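Side-chain contacts in Baccell_00875 (Bacteroides cellulosilyticus DSM 14838, PDB 5NO8), which is a polysaccharide lyase that probably removes L-rhamnose caps attached to glucuronic acid in complex arabinogalactan proteins: residues Leu587-Ile592 and Gln635-Asn640; Val574-Asn579 and Ala620-Tyr625. All coordinates share one frame; numbering follows the deposited sequence.

Interaction 1 of 2, residues Leu587-Ile592 and Gln635-Asn640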
loop_
_atom_site.group_PDB
_atom_site.type_symbol
_atom_site.label_atom_id
_atom_site.label_comp_id
_atom_site.label_asym_id
_atom_site.label_seq_id
_atom_site.Cartn_x
_atom_site.Cartn_y
_atom_site.Cartn_z
ATOM N N LEU A 587 -7.113 1.832 -0.011
ATOM C CA LEU A 587 -6.116 2.908 0.011
ATOM C C LEU A 587 -6.062 3.742 1.262
ATOM O O LEU A 587 -5.027 4.353 1.522
ATOM C CB LEU A 587 -6.354 3.887 -1.151
ATOM C CG LEU A 587 -6.501 3.304 -2.539
ATOM C CD1 LEU A 587 -6.854 4.391 -3.548
ATOM C CD2 LEU A 587 -5.246 2.572 -2.932
ATOM N N ASN A 588 -7.143 3.803 2.038
ATOM C CA ASN A 588 -7.264 4.830 3.068
ATOM C C ASN A 588 -6.350 4.495 4.251
ATOM O O ASN A 588 -6.556 3.518 4.949
ATOM C CB ASN A 588 -8.710 4.996 3.532
ATOM C CG ASN A 588 -8.906 6.268 4.309
ATOM O OD1 ASN A 588 -9.113 7.368 3.743
ATOM N ND2 ASN A 588 -8.838 6.151 5.591
ATOM N N GLU A 589 -5.313 5.299 4.425
ATOM C CA GLU A 589 -4.257 5.025 5.398
ATOM C C GLU A 589 -3.543 3.689 5.159
ATOM O O GLU A 589 -3.095 3.042 6.084
ATOM C CB GLU A 589 -4.774 5.153 6.829
ATOM C CG GLU A 589 -5.369 6.507 7.152
ATOM C CD GLU A 589 -5.305 6.801 8.652
ATOM O OE1 GLU A 589 -6.293 6.444 9.333
ATOM O OE2 GLU A 589 -4.267 7.357 9.128
ATOM N N VAL A 590 -3.413 3.300 3.899
ATOM C CA VAL A 590 -2.748 2.073 3.513
ATOM C C VAL A 590 -1.460 2.419 2.778
ATOM O O VAL A 590 -1.464 2.980 1.681
ATOM C CB VAL A 590 -3.652 1.227 2.600
ATOM C CG1 VAL A 590 -2.944 -0.029 2.122
ATOM C CG2 VAL A 590 -4.964 0.856 3.322
ATOM N N ALA A 591 -0.342 1.992 3.339
ATOM C CA ALA A 591 0.942 2.334 2.767
ATOM C C ALA A 591 1.144 1.848 1.333
ATOM O O ALA A 591 0.812 0.699 0.980
ATOM C CB ALA A 591 2.036 1.774 3.640
ATOM N N ILE A 592 1.792 2.700 0.541
ATOM C CA ILE A 592 2.235 2.316 -0.767
ATOM C C ILE A 592 3.220 1.163 -0.635
ATOM O O ILE A 592 4.228 1.272 0.055
ATOM C CB ILE A 592 2.940 3.460 -1.506
ATOM C CG1 ILE A 592 1.970 4.620 -1.785
ATOM C CG2 ILE A 592 3.546 2.937 -2.821
ATOM C CD1 ILE A 592 2.682 5.908 -2.143
ATOM N N GLN A 635 -5.094 6.120 17.950
ATOM C CA GLN A 635 -5.763 4.851 18.116
ATOM C C GLN A 635 -6.892 4.669 17.085
ATOM O O GLN A 635 -7.059 3.563 16.563
ATOM C CB GLN A 635 -6.281 4.655 19.556
ATOM C CG GLN A 635 -7.066 3.369 19.815
ATOM C CD GLN A 635 -6.311 2.102 19.497
ATOM O OE1 GLN A 635 -5.076 2.069 19.505
ATOM N NE2 GLN A 635 -7.046 1.039 19.206
ATOM N N LYS A 636 -7.647 5.723 16.804
ATOM C CA LYS A 636 -8.702 5.648 15.785
ATOM C C LYS A 636 -8.081 5.394 14.409
ATOM O O LYS A 636 -8.617 4.624 13.603
ATOM C CB LYS A 636 -9.536 6.916 15.758
ATOM C CG LYS A 636 -10.277 7.180 17.054
ATOM C CD LYS A 636 -11.270 6.089 17.363
ATOM C CE LYS A 636 -12.305 6.607 18.345
ATOM N NZ LYS A 636 -13.191 5.490 18.777
ATOM N N ARG A 637 -6.946 6.030 14.152
ATOM C CA ARG A 637 -6.212 5.774 12.911
ATOM C C ARG A 637 -5.676 4.361 12.802
ATOM O O ARG A 637 -5.814 3.706 11.762
ATOM C CB ARG A 637 -5.142 6.826 12.705
ATOM C CG ARG A 637 -5.771 8.181 12.440
ATOM C CD ARG A 637 -4.730 9.277 12.447
ATOM N NE ARG A 637 -3.807 9.126 11.326
ATOM C CZ ARG A 637 -2.796 9.949 11.070
ATOM N NH1 ARG A 637 -2.546 10.998 11.868
ATOM N NH2 ARG A 637 -2.024 9.708 10.026
ATOM N N ALA A 638 -5.131 3.834 13.896
ATOM C CA ALA A 638 -4.700 2.455 13.944
ATOM C C ALA A 638 -5.830 1.511 13.599
ATOM O O ALA A 638 -5.635 0.526 12.884
ATOM C CB ALA A 638 -4.158 2.114 15.338
ATOM N N GLU A 639 -7.005 1.787 14.153
ATOM C CA GLU A 639 -8.192 0.952 13.903
ATOM C C GLU A 639 -8.603 0.942 12.425
ATOM O O GLU A 639 -8.986 -0.104 11.873
ATOM C CB GLU A 639 -9.355 1.430 14.781
ATOM C CG GLU A 639 -9.182 1.019 16.241
ATOM C CD GLU A 639 -10.057 1.777 17.233
ATOM O OE1 GLU A 639 -10.924 2.568 16.791
ATOM O OE2 GLU A 639 -9.849 1.610 18.482
ATOM N N ASN A 640 -8.535 2.115 11.824
ATOM C CA ASN A 640 -8.819 2.290 10.404
ATOM C C ASN A 640 -7.844 1.491 9.535
ATOM O O ASN A 640 -8.271 0.784 8.596
ATOM C CB ASN A 640 -8.773 3.771 10.052
ATOM C CG ASN A 640 -9.071 4.021 8.596
ATOM O OD1 ASN A 640 -10.062 3.530 8.078
ATOM N ND2 ASN A 640 -8.187 4.750 7.923
HETATM O O HOH W 1 -2.057 7.199 7.722
#

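Interaction 2 of 2, residues Val574-Asn579 and Ala620-Tyr625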
loop_
_atom_site.group_PDB
_atom_site.type_symbol
_atom_site.label_atom_id
_atom_site.label_comp_id
_atom_site.label_asym_id
_atom_site.label_seq_id
_atom_site.Cartn_x
_atom_site.Cartn_y
_atom_site.Cartn_z
ATOM N N VAL A 574 7.669 10.891 8.285
ATOM C CA VAL A 574 8.249 10.077 7.248
ATOM C C VAL A 574 7.428 8.788 7.035
ATOM O O VAL A 574 7.180 8.375 5.886
ATOM C CB VAL A 574 9.754 9.835 7.544
ATOM C CG1 VAL A 574 10.360 8.817 6.623
ATOM C CG2 VAL A 574 10.512 11.160 7.451
ATOM N N LEU A 575 6.947 8.189 8.125
ATOM C CA LEU A 575 6.078 7.022 8.000
ATOM C C LEU A 575 4.713 7.377 7.425
ATOM O O LEU A 575 4.163 6.632 6.579
ATOM C CB LEU A 575 5.870 6.348 9.358
ATOM C CG LEU A 575 4.972 5.117 9.331
ATOM C CD1 LEU A 575 5.525 4.092 8.391
ATOM C CD2 LEU A 575 4.849 4.508 10.713
ATOM N N GLU A 576 4.160 8.491 7.874
ATOM C CA GLU A 576 2.839 8.919 7.422
ATOM C C GLU A 576 2.807 9.300 5.958
ATOM O O GLU A 576 1.751 9.198 5.323
ATOM C CB GLU A 576 2.281 10.065 8.277
ATOM C CG GLU A 576 2.020 9.615 9.710
ATOM C CD GLU A 576 1.326 10.654 10.552
ATOM O OE1 GLU A 576 0.433 11.356 10.024
ATOM O OE2 GLU A 576 1.642 10.747 11.752
ATOM N N ALA A 577 3.957 9.680 5.405
ATOM C CA ALA A 577 4.029 10.064 3.991
ATOM C C ALA A 577 3.742 8.904 3.015
ATOM O O ALA A 577 3.330 9.134 1.868
ATOM C CB ALA A 577 5.380 10.699 3.688
ATOM N N PHE A 578 3.934 7.670 3.475
ATOM C CA PHE A 578 3.639 6.483 2.669
ATOM C C PHE A 578 2.145 6.270 2.408
ATOM O O PHE A 578 1.804 5.450 1.545
ATOM C CB PHE A 578 4.158 5.219 3.364
ATOM C CG PHE A 578 5.653 5.047 3.321
ATOM C CD1 PHE A 578 6.248 4.374 2.256
ATOM C CD2 PHE A 578 6.450 5.491 4.363
ATOM C CE1 PHE A 578 7.623 4.170 2.236
ATOM C CE2 PHE A 578 7.840 5.275 4.354
ATOM C CZ PHE A 578 8.417 4.647 3.276
ATOM N N ASN A 579 1.293 6.954 3.163
ATOM C CA ASN A 579 -0.141 6.645 3.239
ATOM C C ASN A 579 -0.985 7.765 2.660
ATOM O O ASN A 579 -0.817 8.957 3.004
ATOM C CB ASN A 579 -0.590 6.503 4.687
ATOM C CG ASN A 579 -0.058 5.267 5.363
ATOM O OD1 ASN A 579 0.828 4.581 4.874
ATOM N ND2 ASN A 579 -0.589 5.000 6.535
ATOM N N ALA A 620 0.085 -0.769 13.805
ATOM C CA ALA A 620 0.761 -1.081 15.067
ATOM C C ALA A 620 1.486 0.135 15.629
ATOM O O ALA A 620 1.359 0.452 16.815
ATOM C CB ALA A 620 1.709 -2.231 14.903
ATOM N N VAL A 621 2.212 0.846 14.762
ATOM C CA VAL A 621 2.896 2.058 15.150
ATOM C C VAL A 621 1.953 3.093 15.724
ATOM O O VAL A 621 2.267 3.717 16.752
ATOM C CB VAL A 621 3.677 2.678 13.964
ATOM C CG1 VAL A 621 4.147 4.103 14.294
ATOM C CG2 VAL A 621 4.838 1.784 13.574
ATOM N N TYR A 622 0.814 3.324 15.055
ATOM C CA TYR A 622 -0.155 4.298 15.513
ATOM C C TYR A 622 -0.734 3.902 16.869
ATOM O O TYR A 622 -0.938 4.767 17.717
ATOM C CB TYR A 622 -1.306 4.461 14.518
ATOM C CG TYR A 622 -0.968 5.106 13.202
ATOM C CD1 TYR A 622 0.258 5.771 12.994
ATOM C CD2 TYR A 622 -1.878 5.072 12.147
ATOM C CE1 TYR A 622 0.535 6.386 11.787
ATOM C CE2 TYR A 622 -1.588 5.683 10.939
ATOM C CZ TYR A 622 -0.394 6.350 10.777
ATOM O OH TYR A 622 -0.086 6.932 9.564
ATOM N N TYR A 623 -0.980 2.606 17.046
ATOM C CA TYR A 623 -1.427 2.035 18.336
ATOM C C TYR A 623 -0.407 2.315 19.456
ATOM O O TYR A 623 -0.763 2.851 20.527
ATOM C CB TYR A 623 -1.703 0.539 18.161
ATOM C CG TYR A 623 -1.707 -0.290 19.419
ATOM C CD1 TYR A 623 -2.840 -0.357 20.234
ATOM C CD2 TYR A 623 -0.596 -1.046 19.767
ATOM C CE1 TYR A 623 -2.840 -1.136 21.392
ATOM C CE2 TYR A 623 -0.580 -1.818 20.904
ATOM C CZ TYR A 623 -1.691 -1.848 21.715
ATOM O OH TYR A 623 -1.636 -2.630 22.840
ATOM N N TYR A 624 0.853 2.009 19.193
ATOM C CA TYR A 624 1.898 2.271 20.198
ATOM C C TYR A 624 2.084 3.764 20.436
ATOM O O TYR A 624 2.298 4.189 21.575
ATOM C CB TYR A 624 3.233 1.647 19.816
ATOM C CG TYR A 624 3.296 0.144 19.846
ATOM C CD1 TYR A 624 3.021 -0.563 21.011
ATOM C CD2 TYR A 624 3.667 -0.580 18.723
ATOM C CE1 TYR A 624 3.087 -1.933 21.051
ATOM C CE2 TYR A 624 3.746 -1.951 18.755
ATOM C CZ TYR A 624 3.440 -2.626 19.933
ATOM O OH TYR A 624 3.517 -3.975 19.969
ATOM N N TYR A 625 2.022 4.571 19.376
ATOM C CA TYR A 625 2.189 6.006 19.508
ATOM C C TYR A 625 1.079 6.602 20.407
ATOM O O TYR A 625 1.351 7.502 21.209
ATOM C CB TYR A 625 2.210 6.666 18.131
ATOM C CG TYR A 625 2.387 8.146 18.178
ATOM C CD1 TYR A 625 3.650 8.707 18.295
ATOM C CD2 TYR A 625 1.296 8.993 18.141
ATOM C CE1 TYR A 625 3.815 10.087 18.350
ATOM C CE2 TYR A 625 1.447 10.373 18.205
ATOM C CZ TYR A 625 2.714 10.915 18.299
ATOM O OH TYR A 625 2.861 12.286 18.364
HETATM O O HOH W 1 -2.057 7.199 7.722
#

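Interaction 1 of 2, residues Leu587-Ile592 and Gln635-Asn640
Glu589, at the third position of the type II beta turn Leu587–Val590, extends its carboxylate from the loop to Arg637 and Asn640, which lie three residues apart on helix 632-644. The principle illustrated is a carboxylate read at both oxygens by one helical turn. OE1 of Glu589 offers its anti lone pair to ND2 of Asn640 at 2.9 Å, and the carboxylate and amide lie nearly coplanar, 23° apart. Asn640 reaches the loop because its CG stands anti to the backbone N (chi1 -179°). The other oxygen, Glu589 OE2, is met on its syn side, somewhat out of the carboxylate plane, by Arg637 NE, again at 2.9 Å, in a salt bridge whose N-H points at the oxygen with an angle of 161°. OE2 lies at the edge of the guanidinium, close to its plane; Arg637 NH2 adds only a weak bond to Glu589 OE2, 3.4 Å away. A water donates to OE2 of Glu589 from 2.6 Å and is itself weakly bonded by Arg637 NH2. Two neighbours extend the network: Arg637 NH2 also forms a salt bridge with Glu576, and Asn644, one turn further along the helix, binds the Asn588 carbonyl oxygen. With a neutral amide on one oxygen and a guanidinium on the other, the Glu589 carboxylate is probably restrained in its rotation, while the arginine charge is probably shared between two glutamates.

Interaction 2 of 2, residues Val574-Asn579 and Ala620-Tyr625
The last turns of helix 562-576 lie beside helix 615-629, with the CA atoms of Leu575 and Val621 separated by 9.3 Å and those of Glu576 and Tyr622 by 9.8 Å, a spacing bridged wholly by side chains. The ends of Leu575 and Val621 meet: CD2 of Leu575 lies 3.7 Å from CG1 of Val621. Ile549 and Ala546 of helix 542-559 add apolar cover, packing on Val621 and Leu575 respectively. Such helix-against-helix packing, within the run of helices from 396 to 692, is consistent with the helical, (alpha/alpha)n toroid-like domain found in many polysaccharide lyases. One residue further along, the Tyr622 ring, with CG set anti to the carbonyl carbon (chi1 -69°), carries its hydroxyl to Glu576, where Tyr622 OH sits 3.4 Å from the methylene CG of Glu576. The Glu576 carboxylate is turned 78° from the ring and is engaged by Tyr634 and Arg637. Asn579, closing the type I turn Glu576–Asn579, meets the Tyr622 side chain coming from the other direction, amide and ring planes 70° apart, and a water joins them, lying 2.7 Å from Tyr622 OH and accepting from Asn579 ND2 at 2.9 Å. Losing the hydroxyl to a phenylalanine at Tyr622 would probably cost this water one of its partners and break the link from Asn579 to the second helix. Tyr634 also meets the Tyr622 ring edge-to-face.

In the fold
Read from the N terminus, the segments run 574-579, 587-592, 620-625 and 635-640, so the two contacts cross rather than nest. Interaction 2 closes first, when the chain returns after 40 residues on helix 615-629; interaction 1 closes on the next helix, 632-644, after 42. The first two segments are themselves joined by a probable backbone hydrogen bond between Ile592 N and Phe578 O, and one water serves both contacts, whose centres lie about 8 Å apart. A helix end and its following loop are thus tied to a consecutive helix pair. Residues of the first two segments, Ala577, Phe578, Leu587 and Ile592, also contact strand 163-168, joining this helical region to the beta-sheet part of the protein.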